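PDB 2NLV: XisI protein-like, which is of unknown function but resembles XisI and probably takes part in site-specific recombination of nitrogen-fixation genes in cyanobacteria. Local coordinates for residues Met45-Gln50 against Arg54-Val59; Asp77-Glu82 against Thr107-Ala112; Asp93-Leu98 against Tyr102-Thr107. All blocks are in the same frame, centred on the assembly; numbering follows the deposited sequence.

In the fold
Interactions 1 and 3 both reach the same mixed sheet, on opposite sides of the chain's centre, and both meet the second subunit: Trp49 of one copy donates to Gly97 of the other. Interaction 1 pairs two antiparallel strands through backbone bonds and is partly buried, with Gln50 and Arg57 exposed. Interactions 2 and 3 are neighbours, their centres about 7 Å apart; they share Thr107 and together bring the C-terminal segment against strand 94-96 and the start of helix 80-86, with Gly110 N lying 2.7 Å from Ile94 O. Residues 93-98 and 102-107 meet in a buried contact where an arginine serves backbone carbonyls, whereas 77-82 and 107-112 meet partly exposed, through one tyrosine against a helix start.

Interaction 1: residues Met45-Gln50 against Arg54-Val59; sequences MNVGWQ and RIYRCV
Gly48 and Ile55 are joined by a reciprocal pair of backbone hydrogen bonds, with Gly48 N 2.9 Å from Ile55 O and the return bond from Ile55 N just as short. Gly48 O is gripped twice, because Arg54 NH1 also donates to it at 3.0 Å, and the two donors reach it from opposite faces of its carbonyl plane. Asn46 and Arg57 form the next hydrogen-bonded pair, with Asn46 N 2.9 Å from Arg57 O. Their side chains run alongside each other on the face that also carries Ile55, but the bond from Arg57 NH1 to Asn46 OD1 is weak and belongs to one of two conformers.

Arg54 gets back to Gly48 by bending at chi2 (55°), which lays its CD over the six-membered ring of Trp49, 4.0 Å from the centroid. The polar ends of both residues also work across the dimer: Trp49 NE1 donates to Gly97 O of the second subunit, and Arg54 NH2 bonds Gln72 of that subunit.

The packing farther along is made by Met45, present as selenomethionine, against Tyr56. A bend at chi3 (70°) drops its CE onto the middle of the Tyr56 ring, 3.5 Å from the centroid and 14° off the normal, while SE sits obliquely beyond in a Met-aromatic contact. Val47 CG2 lies 3.9 Å from Tyr56 CD1, and Tyr56 OH is taken by His61 of the second subunit. On the other face, Ile55 CD1 rests 3.5 Å from Gln50 CD.

The alternation of hydrogen-bonded and non-hydrogen-bonded pairs is that of antiparallel strands, and the short link between 49-50 and 53-65 makes them a beta hairpin, here one whose Trp49, Arg54 and Tyr56 side chains also build the dimer interface.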
loop_
_atom_site.group_PDB
_atom_site.type_symbol
_atom_site.label_atom_id
_atom_site.label_comp_id
_atom_site.label_asym_id
_atom_site.label_seq_id
_atom_site.Cartn_x
_atom_site.Cartn_y
_atom_site.Cartn_z
HETATM N N MSE A 45 -2.281 1.469 6.562
HETATM C CA MSE A 45 -1.342 0.470 7.130
HETATM C C MSE A 45 -0.835 0.810 8.505
HETATM O O MSE A 45 -0.812 1.991 8.937
HETATM C CB MSE A 45 -0.091 0.269 6.268
HETATM C CG MSE A 45 -0.317 -0.279 4.878
HETATM SE SE MSE A 45 1.340 -0.915 4.171
HETATM C CE MSE A 45 1.522 -2.461 5.328
ATOM N N ASN A 46 -0.433 -0.187 9.251
ATOM C CA ASN A 46 0.349 0.023 10.465
ATOM C C ASN A 46 1.735 -0.525 10.201
ATOM O O ASN A 46 1.872 -1.622 9.694
ATOM C CB ASN A 46 -0.222 -0.735 11.666
ATOM C CG ASN A 46 -1.564 -0.240 12.105
ATOM O OD1 ASN A 46 -2.443 -1.051 12.441
ATOM N ND2 ASN A 46 -1.725 1.059 12.128
ATOM N N VAL A 47 2.766 0.261 10.487
ATOM C CA VAL A 47 4.131 -0.082 10.184
ATOM C C VAL A 47 5.047 0.259 11.355
ATOM O O VAL A 47 5.124 1.410 11.769
ATOM C CB VAL A 47 4.657 0.640 8.923
ATOM C CG1 VAL A 47 6.112 0.290 8.639
ATOM C CG2 VAL A 47 3.798 0.308 7.672
ATOM N N GLY A 48 5.727 -0.737 11.935
ATOM C CA GLY A 48 6.663 -0.463 13.007
ATOM C C GLY A 48 7.111 -1.706 13.709
ATOM O O GLY A 48 7.257 -2.746 13.091
ATOM N N TRP A 49 7.319 -1.622 15.018
ATOM C CA TRP A 49 7.876 -2.654 15.845
ATOM C C TRP A 49 7.135 -2.682 17.166
ATOM O O TRP A 49 6.793 -1.636 17.738
ATOM C CB TRP A 49 9.379 -2.442 16.043
ATOM C CG TRP A 49 10.098 -2.591 14.799
ATOM C CD1 TRP A 49 10.321 -1.610 13.853
ATOM C CD2 TRP A 49 10.617 -3.792 14.260
ATOM N NE1 TRP A 49 10.951 -2.136 12.789
ATOM C CE2 TRP A 49 11.141 -3.470 12.973
ATOM C CE3 TRP A 49 10.724 -5.097 14.725
ATOM C CZ2 TRP A 49 11.767 -4.400 12.183
ATOM C CZ3 TRP A 49 11.322 -6.020 13.927
ATOM C CH2 TRP A 49 11.841 -5.659 12.653
ATOM N N GLN A 50 6.897 -3.910 17.619
ATOM C CA GLN A 50 6.486 -4.155 19.014
ATOM C C GLN A 50 7.569 -5.008 19.581
ATOM O O GLN A 50 7.651 -6.213 19.310
ATOM C CB GLN A 50 5.157 -4.922 19.021
ATOM C CG GLN A 50 3.942 -3.987 18.679
ATOM C CD GLN A 50 2.547 -4.683 18.496
ATOM O OE1 GLN A 50 1.598 -4.015 18.064
ATOM N NE2 GLN A 50 2.426 -5.990 18.815
ATOM N N ARG A 54 7.995 -7.473 14.128
ATOM C CA ARG A 54 7.701 -6.560 13.059
ATOM C C ARG A 54 6.208 -6.412 12.875
ATOM O O ARG A 54 5.496 -7.374 12.722
ATOM C CB ARG A 54 8.296 -7.103 11.733
ATOM C CG ARG A 54 7.940 -6.266 10.481
ATOM C CD ARG A 54 8.323 -4.836 10.645
ATOM N NE ARG A 54 8.392 -4.084 9.407
ATOM C CZ ARG A 54 8.627 -2.790 9.354
ATOM N NH1 ARG A 54 8.592 -2.066 10.453
ATOM N NH2 ARG A 54 8.821 -2.193 8.191
ATOM N N ILE A 55 5.725 -5.168 12.898
ATOM C CA ILE A 55 4.331 -4.833 12.542
ATOM C C ILE A 55 4.354 -4.256 11.141
ATOM O O ILE A 55 4.990 -3.269 10.849
ATOM C CB ILE A 55 3.696 -3.847 13.531
ATOM C CG1 ILE A 55 3.751 -4.365 14.987
ATOM C CG2 ILE A 55 2.263 -3.542 13.139
ATOM C CD1 ILE A 55 3.121 -5.703 15.221
ATOM N N TYR A 56 3.681 -4.958 10.256
ATOM C CA TYR A 56 3.584 -4.525 8.878
ATOM C C TYR A 56 2.294 -5.091 8.325
ATOM O O TYR A 56 2.238 -6.239 7.865
ATOM C CB TYR A 56 4.842 -4.990 8.047
ATOM C CG TYR A 56 4.832 -4.420 6.673
ATOM C CD1 TYR A 56 5.278 -3.130 6.414
ATOM C CD2 TYR A 56 4.389 -5.170 5.597
ATOM C CE1 TYR A 56 5.152 -2.586 5.176
ATOM C CE2 TYR A 56 4.271 -4.596 4.338
ATOM C CZ TYR A 56 4.635 -3.323 4.133
ATOM O OH TYR A 56 4.465 -2.760 2.893
ATOM N N ARG A 57 1.255 -4.275 8.290
ATOM C CA ARG A 57 -0.038 -4.800 7.933
ATOM C C ARG A 57 -0.904 -3.733 7.367
ATOM O O ARG A 57 -0.866 -2.601 7.784
ATOM C CB ARG A 57 -0.700 -5.423 9.142
ATOM C CG ARG A 57 -0.839 -4.492 10.270
ATOM C CD ARG A 57 -1.160 -5.237 11.547
ATOM N NE ARG A 57 -2.533 -5.730 11.549
ATOM C CZ ARG A 57 -3.595 -5.066 12.028
ATOM N NH1 ARG A 57 -3.501 -3.833 12.526
ATOM N NH2 ARG A 57 -4.791 -5.634 11.980
ATOM N N CYS A 58 -1.670 -4.135 6.394
ATOM C CA CYS A 58 -2.646 -3.294 5.790
ATOM C C CYS A 58 -3.997 -3.590 6.404
ATOM O O CYS A 58 -4.470 -4.705 6.296
ATOM C CB CYS A 58 -2.668 -3.484 4.290
ATOM S SG CYS A 58 -3.930 -2.364 3.541
ATOM N N VAL A 59 -4.577 -2.592 7.060
ATOM C CA VAL A 59 -5.851 -2.767 7.728
ATOM C C VAL A 59 -7.028 -2.690 6.749
ATOM O O VAL A 59 -7.896 -3.493 6.787
ATOM C CB VAL A 59 -6.037 -1.784 8.870
ATOM C CG1 VAL A 59 -7.360 -2.100 9.612
ATOM C CG2 VAL A 59 -4.788 -1.822 9.807
#

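Interaction 2: residues Asp77-Glu82 against Thr107-Ala112; sequences DRNPAE and TDYGVA
Tyr109 and Glu82 are brought together by two torsions. In Tyr109 the ring carbon CG stands anti to the carbonyl carbon, beside the backbone N (chi1 -55°), which sends the phenol from the C-terminal segment to the first turn of helix 80-86. Glu82 folds at chi2 (-48°) instead of stretching out, and its carboxylate comes round to the phenol end.

The result is a hydrogen bond from Tyr109 OH to Glu82 OE2. Its modelled length of 2.4 Å is unusually short and should be read with doubt. OE2 sits at the ring's edge, near its plane, with the carboxylate turned 50° against the ring. The same oxygen has a second partner in Arg91, which forms a salt bridge with it and also packs against Asp108 and Tyr109. Asp108 OD2 is 5.7 Å from Glu82 OE2, so the arginine probably eases the repulsion between the two acids.

Ala81 supplies the apolar half. Its methyl lies over one ring face, CB 4.0 Å from the Tyr109 centroid and 3.6 Å from Tyr109 CZ. The backbone neighbour Asp108 lays its CB across the opposite face, and the phenol is held between the two carbons. Ile94 and Leu96 of the nearby strand also touch Tyr109.

Each segment is braced locally. Asn79 OD1 accepts from Glu82 N at 3.1 Å, from above its carbonyl plane, which steadies the turn bearing both Ala81 and Glu82. In the other segment, Thr107 OG1 accepts from Tyr109 N at 3.2 Å.

The arrangement thus combines an asparagine N-cap at the start of helix 80-86 with an ST turn at Thr107, and the tyrosine carried by that turn packs the C-terminal segment against the start of the helix.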
loop_
_atom_site.group_PDB
_atom_site.type_symbol
_atom_site.label_atom_id
_atom_site.label_comp_id
_atom_site.label_asym_id
_atom_site.label_seq_id
_atom_site.Cartn_x
_atom_site.Cartn_y
_atom_site.Cartn_z
ATOM N N ASP A 77 -13.583 -5.244 12.187
ATOM C CA ASP A 77 -14.863 -5.952 12.252
ATOM C C ASP A 77 -15.993 -5.040 11.789
ATOM O O ASP A 77 -17.166 -5.327 12.074
ATOM C CB ASP A 77 -15.119 -6.602 13.628
ATOM C CG ASP A 77 -15.058 -5.633 14.730
ATOM O OD1 ASP A 77 -15.036 -4.415 14.441
ATOM O OD2 ASP A 77 -15.048 -6.102 15.907
ATOM N N ARG A 78 -15.643 -3.899 11.140
ATOM C CA ARG A 78 -16.584 -2.979 10.427
ATOM C C ARG A 78 -16.883 -3.562 9.009
ATOM O O ARG A 78 -16.241 -4.499 8.554
ATOM C CB ARG A 78 -16.070 -1.494 10.307
ATOM C CG ARG A 78 -16.370 -0.529 11.514
ATOM C CD ARG A 78 -15.599 0.787 11.567
ATOM N NE ARG A 78 -16.015 1.773 10.567
ATOM C CZ ARG A 78 -15.488 3.004 10.411
ATOM N NH1 ARG A 78 -14.484 3.487 11.179
ATOM N NH2 ARG A 78 -15.981 3.789 9.476
ATOM N N ASN A 79 -17.895 -2.990 8.377
ATOM C CA ASN A 79 -18.335 -3.317 7.016
ATOM C C ASN A 79 -18.179 -2.103 6.129
ATOM O O ASN A 79 -19.142 -1.348 5.938
ATOM C CB ASN A 79 -19.800 -3.775 7.077
ATOM C CG ASN A 79 -20.242 -4.446 5.823
ATOM O OD1 ASN A 79 -19.857 -4.056 4.721
ATOM N ND2 ASN A 79 -21.116 -5.449 5.982
ATOM N N PRO A 80 -16.937 -1.851 5.625
ATOM C CA PRO A 80 -16.711 -0.664 4.793
ATOM C C PRO A 80 -17.549 -0.598 3.563
ATOM O O PRO A 80 -17.927 0.484 3.119
ATOM C CB PRO A 80 -15.237 -0.734 4.443
ATOM C CG PRO A 80 -14.722 -1.941 5.066
ATOM C CD PRO A 80 -15.726 -2.643 5.879
ATOM N N ALA A 81 -17.925 -1.740 2.986
ATOM C CA ALA A 81 -18.819 -1.728 1.839
ATOM C C ALA A 81 -20.171 -1.111 2.164
ATOM O O ALA A 81 -20.635 -0.237 1.429
ATOM C CB ALA A 81 -18.979 -3.107 1.235
ATOM N N GLU A 82 -20.780 -1.529 3.275
ATOM C CA GLU A 82 -22.005 -0.939 3.696
ATOM C C GLU A 82 -21.887 0.511 4.065
ATOM O O GLU A 82 -22.817 1.289 3.882
ATOM C CB GLU A 82 -22.591 -1.736 4.869
ATOM C CG GLU A 82 -23.391 -2.927 4.410
ATOM C CD GLU A 82 -24.417 -2.642 3.276
ATOM O OE1 GLU A 82 -25.429 -1.930 3.523
ATOM O OE2 GLU A 82 -24.224 -3.135 2.118
ATOM N N THR A 107 -22.754 -11.789 -4.798
ATOM C CA THR A 107 -22.719 -10.945 -3.607
ATOM C C THR A 107 -23.790 -9.866 -3.702
ATOM O O THR A 107 -24.446 -9.648 -4.723
ATOM C CB THR A 107 -21.313 -10.277 -3.431
ATOM O OG1 THR A 107 -21.071 -9.317 -4.487
ATOM C CG2 THR A 107 -20.262 -11.307 -3.359
ATOM N N ASP A 108 -23.851 -9.086 -2.617
ATOM C CA ASP A 108 -24.729 -7.940 -2.578
ATOM C C ASP A 108 -24.230 -6.763 -3.416
ATOM O O ASP A 108 -24.973 -5.779 -3.650
ATOM C CB ASP A 108 -24.975 -7.512 -1.111
ATOM C CG ASP A 108 -25.898 -8.448 -0.353
ATOM O OD1 ASP A 108 -26.741 -9.106 -0.970
ATOM O OD2 ASP A 108 -25.771 -8.483 0.896
ATOM N N TYR A 109 -22.990 -6.848 -3.892
ATOM C CA TYR A 109 -22.336 -5.712 -4.534
ATOM C C TYR A 109 -22.177 -5.950 -6.013
ATOM O O TYR A 109 -23.157 -6.364 -6.650
ATOM C CB TYR A 109 -21.038 -5.412 -3.797
ATOM C CG TYR A 109 -21.336 -5.197 -2.346
ATOM C CD1 TYR A 109 -21.781 -3.937 -1.892
ATOM C CD2 TYR A 109 -21.253 -6.256 -1.418
ATOM C CE1 TYR A 109 -22.113 -3.756 -0.564
ATOM C CE2 TYR A 109 -21.566 -6.047 -0.061
ATOM C CZ TYR A 109 -22.003 -4.798 0.323
ATOM O OH TYR A 109 -22.407 -4.578 1.653
ATOM N N GLY A 110 -21.003 -5.692 -6.595
ATOM C CA GLY A 110 -20.845 -5.651 -8.024
ATOM C C GLY A 110 -19.696 -6.452 -8.560
ATOM O O GLY A 110 -19.009 -7.155 -7.822
ATOM N N VAL A 111 -19.510 -6.350 -9.870
ATOM C CA VAL A 111 -18.421 -7.030 -10.540
ATOM C C VAL A 111 -17.719 -6.010 -11.401
ATOM O O VAL A 111 -18.229 -4.928 -11.637
ATOM C CB VAL A 111 -18.923 -8.174 -11.420
ATOM C CG1 VAL A 111 -19.554 -9.250 -10.541
ATOM C CG2 VAL A 111 -19.891 -7.664 -12.515
ATOM N N ALA A 112 -16.562 -6.350 -11.934
ATOM C CA ALA A 112 -15.908 -5.477 -12.936
ATOM C C ALA A 112 -16.873 -5.223 -14.164
ATOM O O ALA A 112 -17.149 -4.130 -14.666
ATOM C CB ALA A 112 -14.532 -6.168 -13.323
ATOM O OXT ALA A 112 -17.565 -6.083 -14.686
#

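Interaction 3: residues Asp93-Leu98 against Tyr102-Thr107; sequences DIVLGL and YKRQYT
Arg104 and the chain at Leu96-Gly97 meet through two weak hydrogen bonds: NE of Arg104 donates to Leu96 O at 3.0 Å, and NH2 of Arg104 to Gly97 O at 3.2 Å. Both are well bent, and Gln99 O is the stronger partner of NH2. Extended from CG to NE, with CG anti to the carbonyl carbon (chi1 -66°), the arginine reaches the strand end, where Gly97 CA lies over one face of its guanidinium.

A water adds a third polar link, accepting from Leu96 N at 2.9 Å and donating to Thr107 OG1 at 3.0 Å. That hydroxyl in turn donates to Arg104 O, on a lone pair in the carbonyl plane.

Apolar contact is slight: Val95 CG1 touches Arg104 CD at 3.7 Å, the two side chains crossing at about a right angle, and Leu96 CD1 approaches Thr107 CG2.

A leucine in place of Arg104 would probably leave the carbonyls of Leu96, Gly97 and Gln99 without this donor and let the turn after the strand shift. Gly97 O also accepts from Trp49 NE1 of the second subunit, so this buried arginine, donating to several backbone carbonyls, probably helps to order backbone that the dimer uses.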
loop_
_atom_site.group_PDB
_atom_site.type_symbol
_atom_site.label_atom_id
_atom_site.label_comp_id
_atom_site.label_asym_id
_atom_site.label_seq_id
_atom_site.Cartn_x
_atom_site.Cartn_y
_atom_site.Cartn_z
ATOM N N ASP A 93 -21.411 -0.614 -7.834
ATOM C CA ASP A 93 -20.129 0.019 -8.076
ATOM C C ASP A 93 -19.090 -0.284 -6.998
ATOM O O ASP A 93 -18.039 0.360 -6.962
ATOM C CB ASP A 93 -20.228 1.531 -8.206
ATOM C CG ASP A 93 -20.769 1.987 -9.543
ATOM O OD1 ASP A 93 -21.003 1.129 -10.419
ATOM O OD2 ASP A 93 -20.942 3.209 -9.738
ATOM N N ILE A 94 -19.391 -1.270 -6.164
ATOM C CA ILE A 94 -18.428 -1.825 -5.204
ATOM C C ILE A 94 -18.092 -3.253 -5.604
ATOM O O ILE A 94 -19.002 -4.025 -5.902
ATOM C CB ILE A 94 -19.006 -1.745 -3.792
ATOM C CG1 ILE A 94 -19.157 -0.282 -3.411
ATOM C CG2 ILE A 94 -18.029 -2.385 -2.805
ATOM C CD1 ILE A 94 -20.103 -0.072 -2.213
ATOM N N VAL A 95 -16.826 -3.581 -5.689
ATOM C CA VAL A 95 -16.388 -4.934 -5.989
ATOM C C VAL A 95 -15.683 -5.488 -4.793
ATOM O O VAL A 95 -14.710 -4.851 -4.298
ATOM C CB VAL A 95 -15.516 -4.994 -7.260
ATOM C CG1 VAL A 95 -15.058 -6.463 -7.577
ATOM C CG2 VAL A 95 -16.246 -4.378 -8.491
ATOM N N LEU A 96 -16.083 -6.663 -4.310
ATOM C CA LEU A 96 -15.404 -7.301 -3.205
ATOM C C LEU A 96 -14.194 -8.072 -3.684
ATOM O O LEU A 96 -14.245 -9.274 -3.921
ATOM C CB LEU A 96 -16.379 -8.170 -2.435
ATOM C CG LEU A 96 -17.562 -7.442 -1.801
ATOM C CD1 LEU A 96 -18.380 -8.469 -0.973
ATOM C CD2 LEU A 96 -17.103 -6.303 -0.902
ATOM N N GLY A 97 -13.104 -7.361 -3.910
ATOM C CA GLY A 97 -11.845 -7.952 -4.358
ATOM C C GLY A 97 -11.314 -8.961 -3.365
ATOM O O GLY A 97 -10.686 -9.949 -3.757
ATOM N N LEU A 98 -11.655 -8.812 -2.085
ATOM C CA LEU A 98 -11.286 -9.741 -1.055
ATOM C C LEU A 98 -12.137 -11.027 -1.023
ATOM O O LEU A 98 -11.872 -11.891 -0.170
ATOM C CB LEU A 98 -11.223 -9.031 0.310
ATOM C CG LEU A 98 -12.523 -8.659 0.986
ATOM C CD1 LEU A 98 -12.139 -7.786 2.222
ATOM C CD2 LEU A 98 -13.672 -8.035 0.165
ATOM N N TYR A 102 -15.306 -15.929 -8.566
ATOM C CA TYR A 102 -16.515 -16.660 -8.953
ATOM C C TYR A 102 -17.724 -16.253 -8.131
ATOM O O TYR A 102 -18.875 -16.367 -8.597
ATOM C CB TYR A 102 -16.327 -18.179 -8.793
ATOM C CG TYR A 102 -16.506 -18.647 -7.362
ATOM C CD1 TYR A 102 -17.749 -19.007 -6.870
ATOM C CD2 TYR A 102 -15.440 -18.666 -6.485
ATOM C CE1 TYR A 102 -17.919 -19.392 -5.534
ATOM C CE2 TYR A 102 -15.630 -19.016 -5.144
ATOM C CZ TYR A 102 -16.867 -19.347 -4.688
ATOM O OH TYR A 102 -17.083 -19.659 -3.355
ATOM N N LYS A 103 -17.504 -15.696 -6.948
ATOM C CA LYS A 103 -18.599 -15.365 -6.033
ATOM C C LYS A 103 -19.162 -13.982 -6.227
ATOM O O LYS A 103 -20.257 -13.682 -5.780
ATOM C CB LYS A 103 -18.117 -15.494 -4.578
ATOM C CG LYS A 103 -19.258 -15.571 -3.599
ATOM C CD LYS A 103 -18.765 -16.058 -2.221
ATOM C CE LYS A 103 -17.449 -15.508 -1.948
ATOM N N ARG A 104 -18.427 -13.105 -6.875
ATOM C CA ARG A 104 -18.763 -11.683 -6.841
ATOM C C ARG A 104 -20.103 -11.358 -7.435
ATOM O O ARG A 104 -20.848 -10.491 -6.893
ATOM C CB ARG A 104 -17.662 -10.817 -7.482
ATOM C CG ARG A 104 -16.377 -10.873 -6.670
ATOM C CD ARG A 104 -15.306 -10.163 -7.360
ATOM N NE ARG A 104 -14.035 -10.417 -6.705
ATOM C CZ ARG A 104 -12.884 -10.394 -7.315
ATOM N NH1 ARG A 104 -12.764 -10.084 -8.594
ATOM N NH2 ARG A 104 -11.816 -10.744 -6.654
ATOM N N GLN A 105 -20.473 -12.026 -8.511
ATOM C CA GLN A 105 -21.779 -11.782 -9.144
ATOM C C GLN A 105 -22.920 -12.245 -8.266
ATOM O O GLN A 105 -24.070 -11.963 -8.578
ATOM C CB GLN A 105 -21.887 -12.338 -10.551
ATOM C CG GLN A 105 -21.982 -13.814 -10.618
ATOM C CD GLN A 105 -22.217 -14.309 -12.016
ATOM O OE1 GLN A 105 -23.218 -13.954 -12.682
ATOM N NE2 GLN A 105 -21.317 -15.186 -12.463
ATOM N N TYR A 106 -22.609 -12.975 -7.198
ATOM C CA TYR A 106 -23.596 -13.541 -6.286
ATOM C C TYR A 106 -23.535 -12.841 -4.921
ATOM O O TYR A 106 -24.162 -13.309 -3.982
ATOM C CB TYR A 106 -23.353 -15.076 -6.166
ATOM C CG TYR A 106 -23.461 -15.724 -7.549
ATOM C CD1 TYR A 106 -24.634 -15.635 -8.297
ATOM C CD2 TYR A 106 -22.377 -16.348 -8.136
ATOM C CE1 TYR A 106 -24.761 -16.240 -9.571
ATOM C CE2 TYR A 106 -22.466 -16.931 -9.456
ATOM C CZ TYR A 106 -23.670 -16.848 -10.147
ATOM O OH TYR A 106 -23.789 -17.387 -11.439
ATOM N N THR A 107 -22.754 -11.789 -4.798
ATOM C CA THR A 107 -22.719 -10.945 -3.607
ATOM C C THR A 107 -23.790 -9.866 -3.702
ATOM O O THR A 107 -24.446 -9.648 -4.723
ATOM C CB THR A 107 -21.313 -10.277 -3.431
ATOM O OG1 THR A 107 -21.071 -9.317 -4.487
ATOM C CG2 THR A 107 -20.262 -11.307 -3.359
HETATM O O HOH W 1 -18.469 -7.978 -5.295
#